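PDB 5VF5: SM80.1 Vicilin from Solanum melongena, which probably serves as a seed storage protein of the 7S vicilin class, built from two cupin domains and binding copper in this crystal. Local coordinates for residues R22-F36 and E47-S60. Numbering follows the deposited sequence.
With NA (sodium ion), chain B.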
# COMPACT_ATOMS: atom_id res chain seq x y z
N ARG A 22 -1.28 -4.59 16.02
CA ARG A 22 -0.41 -5.65 16.50
C ARG A 22 0.09 -5.47 17.93
O ARG A 22 0.55 -6.41 18.57
CB ARG A 22 0.76 -5.86 15.54
CG ARG A 22 0.35 -6.64 14.28
CD ARG A 22 0.36 -8.16 14.58
NE ARG A 22 -0.00 -9.07 13.49
CZ ARG A 22 0.82 -9.60 12.57
NH1 ARG A 22 2.11 -9.28 12.52
NH2 ARG A 22 0.33 -10.41 11.65
N PHE A 23 -0.02 -4.25 18.42
CA PHE A 23 0.38 -3.92 19.79
C PHE A 23 -0.34 -2.67 20.24
O PHE A 23 -0.90 -1.94 19.40
CB PHE A 23 1.90 -3.78 19.92
CG PHE A 23 2.56 -2.92 18.84
CD1 PHE A 23 2.35 -1.55 18.79
CD2 PHE A 23 3.40 -3.48 17.90
CE1 PHE A 23 2.94 -0.76 17.83
CE2 PHE A 23 3.98 -2.70 16.92
CZ PHE A 23 3.78 -1.33 16.92
N ARG A 24 -0.27 -2.41 21.54
CA ARG A 24 -0.83 -1.20 22.12
C ARG A 24 0.29 -0.25 22.40
O ARG A 24 1.08 -0.47 23.31
CB ARG A 24 -1.52 -1.55 23.44
CG ARG A 24 -2.54 -2.64 23.38
CD ARG A 24 -3.75 -2.18 22.59
NE ARG A 24 -4.82 -3.17 22.70
CZ ARG A 24 -5.40 -3.80 21.68
NH1 ARG A 24 -5.06 -3.54 20.41
NH2 ARG A 24 -6.35 -4.68 21.93
N ALA A 25 0.41 0.79 21.57
CA ALA A 25 1.48 1.74 21.70
C ALA A 25 0.97 3.14 21.98
O ALA A 25 -0.01 3.59 21.39
CB ALA A 25 2.34 1.79 20.43
N SER A 26 1.65 3.86 22.85
CA SER A 26 1.22 5.20 23.17
C SER A 26 1.40 6.18 22.03
O SER A 26 0.54 7.08 21.84
CB SER A 26 1.95 5.68 24.43
OG SER A 26 3.37 5.70 24.21
N HIS A 27 2.52 6.08 21.30
CA HIS A 27 2.90 7.11 20.37
C HIS A 27 2.72 6.77 18.90
O HIS A 27 3.35 7.40 18.00
CB HIS A 27 4.34 7.59 20.65
CG HIS A 27 4.43 8.48 21.84
ND1 HIS A 27 4.15 8.02 23.11
CD2 HIS A 27 4.73 9.80 21.96
CE1 HIS A 27 4.29 9.03 23.96
NE2 HIS A 27 4.64 10.12 23.29
N GLY A 28 1.87 5.81 18.62
CA GLY A 28 1.52 5.48 17.27
C GLY A 28 0.78 4.16 17.21
O GLY A 28 0.18 3.71 18.19
N ASP A 29 0.82 3.55 16.03
CA ASP A 29 0.16 2.28 15.83
C ASP A 29 0.78 1.56 14.65
O ASP A 29 1.36 2.17 13.75
CB ASP A 29 -1.33 2.49 15.60
CG ASP A 29 -2.16 1.20 15.81
OD1 ASP A 29 -1.74 0.23 16.51
OD2 ASP A 29 -3.26 1.19 15.27
N PHE A 30 0.64 0.26 14.67
CA PHE A 30 0.95 -0.62 13.55
C PHE A 30 -0.23 -1.54 13.43
O PHE A 30 -0.48 -2.33 14.38
CB PHE A 30 2.22 -1.43 13.81
CG PHE A 30 2.51 -2.48 12.77
CD1 PHE A 30 2.48 -2.19 11.43
CD2 PHE A 30 2.75 -3.80 13.16
CE1 PHE A 30 2.77 -3.15 10.47
CE2 PHE A 30 3.01 -4.78 12.22
CZ PHE A 30 3.00 -4.45 10.86
N ARG A 31 -0.96 -1.46 12.32
CA ARG A 31 -2.13 -2.28 12.13
C ARG A 31 -2.09 -2.96 10.81
O ARG A 31 -1.65 -2.37 9.82
CB ARG A 31 -3.42 -1.52 12.32
CG ARG A 31 -3.63 -0.27 11.59
CD ARG A 31 -4.85 0.41 12.27
NE ARG A 31 -5.07 1.62 11.57
CZ ARG A 31 -4.54 2.78 11.87
NH1 ARG A 31 -4.82 3.80 11.09
NH2 ARG A 31 -3.81 2.97 12.98
N ILE A 32 -2.53 -4.19 10.76
CA ILE A 32 -2.38 -5.05 9.61
C ILE A 32 -3.72 -5.66 9.25
O ILE A 32 -4.52 -6.08 10.10
CB ILE A 32 -1.31 -6.12 9.85
CG1 ILE A 32 -0.99 -6.94 8.60
CG2 ILE A 32 -1.63 -7.00 11.02
CD1 ILE A 32 0.29 -7.78 8.75
N LEU A 33 -4.00 -5.68 7.97
CA LEU A 33 -5.23 -6.31 7.48
C LEU A 33 -5.07 -7.82 7.62
O LEU A 33 -3.96 -8.34 7.50
CB LEU A 33 -5.41 -5.93 6.02
CG LEU A 33 -6.73 -6.02 5.38
CD1 LEU A 33 -7.81 -5.20 6.14
CD2 LEU A 33 -6.60 -5.51 3.95
N PRO A 34 -6.18 -8.56 7.87
CA PRO A 34 -6.07 -10.01 7.83
C PRO A 34 -5.58 -10.56 6.50
O PRO A 34 -5.63 -9.85 5.48
CB PRO A 34 -7.49 -10.47 8.14
CG PRO A 34 -8.09 -9.33 8.90
CD PRO A 34 -7.52 -8.10 8.24
N LYS A 35 -5.21 -11.82 6.47
CA LYS A 35 -4.93 -12.46 5.21
C LYS A 35 -6.07 -12.25 4.24
O LYS A 35 -7.24 -12.27 4.64
CB LYS A 35 -4.76 -13.97 5.39
CG LYS A 35 -3.43 -14.35 5.98
CD LYS A 35 -3.25 -15.86 6.04
CE LYS A 35 -3.38 -16.54 4.66
NZ LYS A 35 -3.05 -17.99 4.69
N PHE A 36 -5.77 -12.07 2.97
CA PHE A 36 -6.84 -11.76 2.01
C PHE A 36 -7.86 -12.88 1.81
O PHE A 36 -9.01 -12.62 1.43
CB PHE A 36 -6.22 -11.37 0.69
CG PHE A 36 -5.55 -10.04 0.73
CD1 PHE A 36 -6.32 -8.87 0.88
CD2 PHE A 36 -4.20 -9.91 0.58
CE1 PHE A 36 -5.70 -7.65 0.88
CE2 PHE A 36 -3.59 -8.67 0.61
CZ PHE A 36 -4.36 -7.54 0.74
N GLU A 47 -2.61 -14.58 -1.73
CA GLU A 47 -2.56 -15.06 -0.33
C GLU A 47 -1.28 -14.73 0.46
O GLU A 47 -1.28 -14.59 1.67
CB GLU A 47 -2.79 -16.59 -0.26
CG GLU A 47 -2.75 -17.18 1.14
CD GLU A 47 -2.87 -18.70 1.19
OE1 GLU A 47 -2.56 -19.38 0.18
OE2 GLU A 47 -3.25 -19.24 2.27
N LYS A 48 -0.17 -14.62 -0.30
CA LYS A 48 1.12 -14.38 0.37
C LYS A 48 1.32 -12.94 0.82
O LYS A 48 2.28 -12.64 1.59
CB LYS A 48 2.30 -14.87 -0.44
CG LYS A 48 2.39 -16.39 -0.56
CD LYS A 48 3.61 -16.82 -1.35
CE LYS A 48 3.74 -18.33 -1.36
NZ LYS A 48 4.95 -18.72 -2.12
N PHE A 49 0.45 -12.04 0.35
CA PHE A 49 0.66 -10.62 0.56
C PHE A 49 -0.19 -10.09 1.71
O PHE A 49 -1.32 -10.55 1.94
CB PHE A 49 0.38 -9.84 -0.70
CG PHE A 49 1.40 -10.03 -1.79
CD1 PHE A 49 2.53 -9.27 -1.82
CD2 PHE A 49 1.24 -11.04 -2.72
CE1 PHE A 49 3.49 -9.46 -2.80
CE2 PHE A 49 2.21 -11.25 -3.70
CZ PHE A 49 3.30 -10.44 -3.75
N ARG A 50 0.37 -9.15 2.46
CA ARG A 50 -0.37 -8.45 3.50
C ARG A 50 -0.20 -6.97 3.30
O ARG A 50 0.91 -6.53 2.89
CB ARG A 50 0.12 -8.85 4.87
CG ARG A 50 -0.00 -10.34 5.21
CD ARG A 50 -1.44 -10.81 5.36
NE ARG A 50 -2.04 -10.34 6.60
CZ ARG A 50 -1.86 -10.89 7.80
NH1 ARG A 50 -1.05 -11.94 7.95
NH2 ARG A 50 -2.48 -10.38 8.86
N VAL A 51 -1.18 -6.18 3.71
CA VAL A 51 -1.01 -4.75 3.78
C VAL A 51 -1.20 -4.26 5.18
O VAL A 51 -2.00 -4.82 5.95
CB VAL A 51 -1.86 -3.92 2.77
CG1 VAL A 51 -1.43 -4.19 1.34
CG2 VAL A 51 -3.33 -4.12 2.95
N SER A 52 -0.49 -3.19 5.51
CA SER A 52 -0.54 -2.63 6.87
C SER A 52 -0.31 -1.13 6.82
O SER A 52 0.08 -0.56 5.78
CB SER A 52 0.52 -3.32 7.75
OG SER A 52 1.82 -3.15 7.21
N VAL A 53 -0.51 -0.51 7.96
CA VAL A 53 -0.26 0.91 8.15
C VAL A 53 0.59 1.08 9.41
O VAL A 53 0.36 0.40 10.40
CB VAL A 53 -1.57 1.76 8.22
CG1 VAL A 53 -1.28 3.21 8.61
CG2 VAL A 53 -2.30 1.73 6.89
N ILE A 54 1.61 1.94 9.31
CA ILE A 54 2.38 2.41 10.45
C ILE A 54 2.09 3.88 10.61
O ILE A 54 2.23 4.65 9.66
CB ILE A 54 3.90 2.21 10.24
CG1 ILE A 54 4.22 0.74 9.96
CG2 ILE A 54 4.65 2.74 11.46
CD1 ILE A 54 5.64 0.46 9.53
N GLU A 55 1.75 4.29 11.83
CA GLU A 55 1.49 5.68 12.19
C GLU A 55 2.38 6.04 13.36
O GLU A 55 2.42 5.31 14.35
CB GLU A 55 0.06 5.83 12.68
CG GLU A 55 -0.98 5.55 11.66
CD GLU A 55 -2.39 5.77 12.19
OE1 GLU A 55 -2.64 5.74 13.43
OE2 GLU A 55 -3.27 5.91 11.33
N LEU A 56 3.15 7.12 13.22
CA LEU A 56 3.96 7.65 14.32
C LEU A 56 3.43 9.06 14.63
O LEU A 56 3.41 9.93 13.76
CB LEU A 56 5.46 7.71 13.97
CG LEU A 56 6.30 6.50 14.43
CD1 LEU A 56 5.87 5.25 13.70
CD2 LEU A 56 7.79 6.74 14.27
N GLU A 57 3.10 9.27 15.89
CA GLU A 57 2.82 10.63 16.37
C GLU A 57 4.07 11.50 16.27
O GLU A 57 5.18 11.00 16.14
CB GLU A 57 2.38 10.55 17.83
CG GLU A 57 1.03 9.86 18.07
CD GLU A 57 -0.19 10.67 17.71
OE1 GLU A 57 -0.05 11.82 17.26
OE2 GLU A 57 -1.30 10.12 17.89
N PRO A 58 3.89 12.82 16.31
CA PRO A 58 5.07 13.68 16.39
C PRO A 58 6.02 13.27 17.53
O PRO A 58 5.60 12.77 18.57
CB PRO A 58 4.48 15.07 16.68
CG PRO A 58 3.06 14.96 16.52
CD PRO A 58 2.63 13.58 16.31
N GLN A 59 7.31 13.46 17.30
CA GLN A 59 8.37 13.27 18.34
C GLN A 59 8.25 11.87 18.93
O GLN A 59 8.12 11.70 20.15
CB GLN A 59 8.30 14.36 19.41
CG GLN A 59 8.51 15.75 18.86
CD GLN A 59 8.33 16.86 19.88
OE1 GLN A 59 7.74 16.67 20.96
NE2 GLN A 59 8.79 18.04 19.52
N SER A 60 8.28 10.87 18.05
CA SER A 60 8.09 9.48 18.45
C SER A 60 9.12 8.56 17.79
O SER A 60 9.75 8.91 16.79
CB SER A 60 6.66 9.05 18.14
OG SER A 60 6.55 8.77 16.80
NA NA B . -1.64 3.68 19.69
O HOH W 1 -2.30 -11.89 11.30
O HOH W 2 -1.60 1.27 19.45
O HOH W 3 -1.73 6.04 20.39
O HOH W 4 -3.66 -8.28 4.06
O HOH W 5 -3.03 -12.59 2.51
O HOH W 6 -3.28 4.27 18.13
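Arg-31 grips the carboxylate of Glu-55 end-on: NH1 lies 2.6 Å from Glu-55 OE2 and NH2 3.0 Å from Glu-55 OE1. Both nitrogens approach from above the carboxylate, whose plane stands 84° to the guanidinium. NH2 also bonds Asp-29 OD2, so one cation bridges two acids, and Ser-21 holds the other Asp-29 oxygen. Farther along, Arg-50 folds back through bends at chi2 (-68°) and chi3 (-73°), which bring NE and NH2 side-on to Leu-33 O, each at 2.9 Å. Lys-35 N lies over one face of this guanidinium and Ile-32 CD1 over the other, while NH1 reaches Gly-133 O. In the Glu-47 conformer given, Lys-35 NZ forms a salt bridge to its OE2 (2.7 Å); NZ also bonds Pro-132 O. Beneath the Arg-31 salt bridges, reciprocal backbone bonds join Asp-29 to Glu-55 and Arg-31 to Val-53, and Leu-33 N continues the ladder to Val-51 O. On the face opposite the Arg-31 network, Phe-30 CD1 packs 3.7 Å from Ile-54 CG1. Leu-33 and Val-51 lie side by side, with Phe-36 CZ against Val-51 CG2. Carbonyls of Ala-25 and Gly-28 bind sodium at the turn leading into strand 28-32. Strands 28-32 and 49-56 form an antiparallel pair in a sheet of the N-terminal cupin beta-barrel.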